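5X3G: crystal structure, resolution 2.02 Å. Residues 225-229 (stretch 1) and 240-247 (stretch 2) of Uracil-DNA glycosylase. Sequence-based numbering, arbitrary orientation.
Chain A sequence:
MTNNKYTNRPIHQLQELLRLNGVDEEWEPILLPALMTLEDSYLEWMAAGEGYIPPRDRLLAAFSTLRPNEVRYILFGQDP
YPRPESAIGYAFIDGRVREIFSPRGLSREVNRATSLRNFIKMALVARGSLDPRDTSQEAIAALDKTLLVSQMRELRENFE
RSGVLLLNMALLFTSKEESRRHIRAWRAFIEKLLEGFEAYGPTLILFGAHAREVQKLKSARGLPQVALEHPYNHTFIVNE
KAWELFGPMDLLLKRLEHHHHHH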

# COMPACT_ATOMS: atom_id res chain seq x y z
N GLN A 225 -10.95 12.65 -2.19
CA GLN A 225 -10.09 11.96 -3.15
C GLN A 225 -9.02 12.90 -3.68
O GLN A 225 -9.27 14.09 -3.91
N VAL A 226 -7.82 12.35 -3.86
CA VAL A 226 -6.70 13.03 -4.49
C VAL A 226 -6.18 12.10 -5.58
O VAL A 226 -5.70 11.00 -5.28
N ALA A 227 -6.29 12.52 -6.83
CA ALA A 227 -5.89 11.71 -7.98
C ALA A 227 -4.56 12.21 -8.52
O ALA A 227 -4.38 13.41 -8.76
N LEU A 228 -3.62 11.28 -8.72
CA LEU A 228 -2.26 11.62 -9.13
C LEU A 228 -1.83 10.78 -10.32
O LEU A 228 -2.35 9.70 -10.57
N GLU A 229 -0.85 11.32 -11.04
CA GLU A 229 -0.08 10.53 -11.99
C GLU A 229 0.56 9.34 -11.28
O GLU A 229 1.01 9.45 -10.13
N GLU A 240 4.34 18.28 -9.07
CA GLU A 240 4.24 19.15 -7.90
C GLU A 240 3.03 18.81 -7.04
O GLU A 240 3.04 19.08 -5.83
N LYS A 241 1.98 18.22 -7.62
CA LYS A 241 0.88 17.74 -6.81
C LYS A 241 1.35 16.64 -5.87
O LYS A 241 0.92 16.56 -4.71
N ALA A 242 2.27 15.79 -6.35
CA ALA A 242 2.90 14.80 -5.48
C ALA A 242 3.75 15.47 -4.40
O ALA A 242 3.71 15.06 -3.24
N TRP A 243 4.52 16.50 -4.77
CA TRP A 243 5.30 17.23 -3.77
C TRP A 243 4.41 17.76 -2.66
O TRP A 243 4.78 17.71 -1.48
N GLU A 244 3.24 18.29 -3.01
CA GLU A 244 2.38 18.87 -1.99
C GLU A 244 1.66 17.81 -1.17
O GLU A 244 1.43 18.01 0.02
N LEU A 245 1.32 16.67 -1.78
CA LEU A 245 0.65 15.63 -1.00
C LEU A 245 1.63 14.93 -0.05
O LEU A 245 1.36 14.81 1.15
N PHE A 246 2.76 14.47 -0.58
CA PHE A 246 3.68 13.64 0.20
C PHE A 246 4.75 14.42 0.93
O PHE A 246 5.34 13.90 1.88
N GLY A 247 5.02 15.65 0.50
CA GLY A 247 6.00 16.51 1.15
C GLY A 247 5.85 16.59 2.66
O GLY A 247 6.80 16.33 3.40

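A strand packed against a helix illustrates a general principle: alternate strand residues face the helix, helix residues three to four positions apart face back, and side-chain torsions settle the fit. In uracil-DNA glycosylase, strand 225-228 and helix 240-246 run at 139° to one another, their axes approaching to 9.4 Å, and bury 287 Å² between them. Strand alternation is plain: the CA-to-CB bonds of Val-226 and Leu-228 point toward the helix, whereas that of Ala-227 points away. On the helix, Lys-241 and Leu-245 point toward the strand, one turn apart and joined by the backbone hydrogen bond from Leu-245 N to Lys-241 O (3.0 Å).

Leu-228 is the centre of the contact and has the largest area covered, 87 Å². Its chi1 is m (-68°), but its chi2 of 142° lies between wells. In this conformation its two methyls reach different neighbours. Leu-228 CD2 lies against the start of the helix, 4.1 Å from Ala-242 CB and 3.7 Å from Lys-241 CG; Ala-242, its CA-to-CB bond directed sideways, adds only a methyl here, and Leu-228 CD2 comes to 3.5 Å from Ala-242 N. Leu-228 CD1 lies farther along the helix, 3.5 Å from Leu-245 CD2 and 4.0 Å from Phe-246 CE2. Phe-246 leaves its backbone sideways, yet with chi1 m (-64°) and chi2 -70° the end of its ring comes nearer the strand and meets the leucine obliquely.

Leu-245 adopts the common t, p pair (173°, 58°), which places CD2 against both inward strand residues: besides touching Leu-228, Leu-245 CD2 is 4.1 Å from Val-226 CG1. Val-226, with chi1 t, also sets CG1 3.9 Å from Lys-241 CE, so the valine meets both a leucine and the aliphatic part of a lysine.

That lysine shows how a long polar side chain can serve an apolar contact and still give its ammonium group hydrogen-bond partners. All four chi angles of Lys-241 are t, and the extended chain runs past Leu-228 and Val-226 to deliver its ammonium group to the strand backbone. There Lys-241 NZ donates a hydrogen bond to Ala-227 O at 3.0 Å. Water 1 completes the arrangement, accepting from Lys-241 NZ at 2.8 Å and from Ala-227 N at 2.6 Å, measured to the water oxygen. Thus Ala-227, whose methyl points away, joins the contact through its backbone: its carbonyl binds the lysine directly, and its amide through the water.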

# COMPACT_ATOMS: atom_id res chain seq x y z
CB GLN A 225 -10.91 11.39 -4.31
CG GLN A 225 -11.99 10.39 -3.89
CD GLN A 225 -12.76 9.83 -5.07
OE1 GLN A 225 -12.36 9.99 -6.22
NE2 GLN A 225 -13.88 9.18 -4.79
CB VAL A 226 -5.58 13.38 -3.49
CG1 VAL A 226 -4.44 14.11 -4.20
CG2 VAL A 226 -6.14 14.23 -2.36
CB ALA A 227 -6.96 11.75 -9.07
CB LEU A 228 -1.25 11.41 -7.99
CG LEU A 228 -1.29 12.30 -6.76
CD1 LEU A 228 -0.98 11.46 -5.54
CD2 LEU A 228 -0.29 13.42 -6.89
CB GLU A 229 0.99 11.41 -12.63
CG GLU A 229 2.02 10.69 -13.47
CD GLU A 229 3.05 11.65 -14.03
OE1 GLU A 229 3.28 12.71 -13.40
OE2 GLU A 229 3.63 11.35 -15.09
CB GLU A 240 4.21 20.61 -8.35
CG GLU A 240 5.52 21.04 -9.00
CD GLU A 240 5.44 22.40 -9.67
OE1 GLU A 240 4.34 22.99 -9.70
OE2 GLU A 240 6.49 22.88 -10.16
CB LYS A 241 -0.27 17.25 -7.70
CG LYS A 241 -1.55 16.93 -6.95
CD LYS A 241 -2.69 16.58 -7.89
CE LYS A 241 -4.03 16.60 -7.17
NZ LYS A 241 -5.16 16.21 -8.06
CB ALA A 242 3.75 13.84 -6.31
CB TRP A 243 6.04 18.41 -4.40
CG TRP A 243 6.97 18.10 -5.52
CD1 TRP A 243 7.32 16.87 -6.01
CD2 TRP A 243 7.69 19.06 -6.30
NE1 TRP A 243 8.21 17.02 -7.05
CE2 TRP A 243 8.45 18.36 -7.24
CE3 TRP A 243 7.75 20.46 -6.28
CZ2 TRP A 243 9.27 19.00 -8.17
CZ3 TRP A 243 8.57 21.10 -7.19
CH2 TRP A 243 9.32 20.37 -8.12
CB GLU A 244 1.38 19.83 -2.62
CG GLU A 244 0.51 20.55 -1.59
CD GLU A 244 -0.31 21.68 -2.18
OE1 GLU A 244 -0.18 21.93 -3.39
OE2 GLU A 244 -1.08 22.30 -1.42
CB LEU A 245 -0.02 14.62 -1.92
CG LEU A 245 -0.60 13.39 -1.20
CD1 LEU A 245 -1.62 13.82 -0.15
CD2 LEU A 245 -1.24 12.44 -2.20
CB PHE A 246 4.34 12.61 -0.72
CG PHE A 246 3.38 11.63 -1.32
CD1 PHE A 246 2.77 10.67 -0.53
CD2 PHE A 246 3.08 11.68 -2.66
CE1 PHE A 246 1.88 9.77 -1.07
CE2 PHE A 246 2.19 10.78 -3.21
CZ PHE A 246 1.59 9.82 -2.42
O HOH W 1 -7.51 14.71 -7.68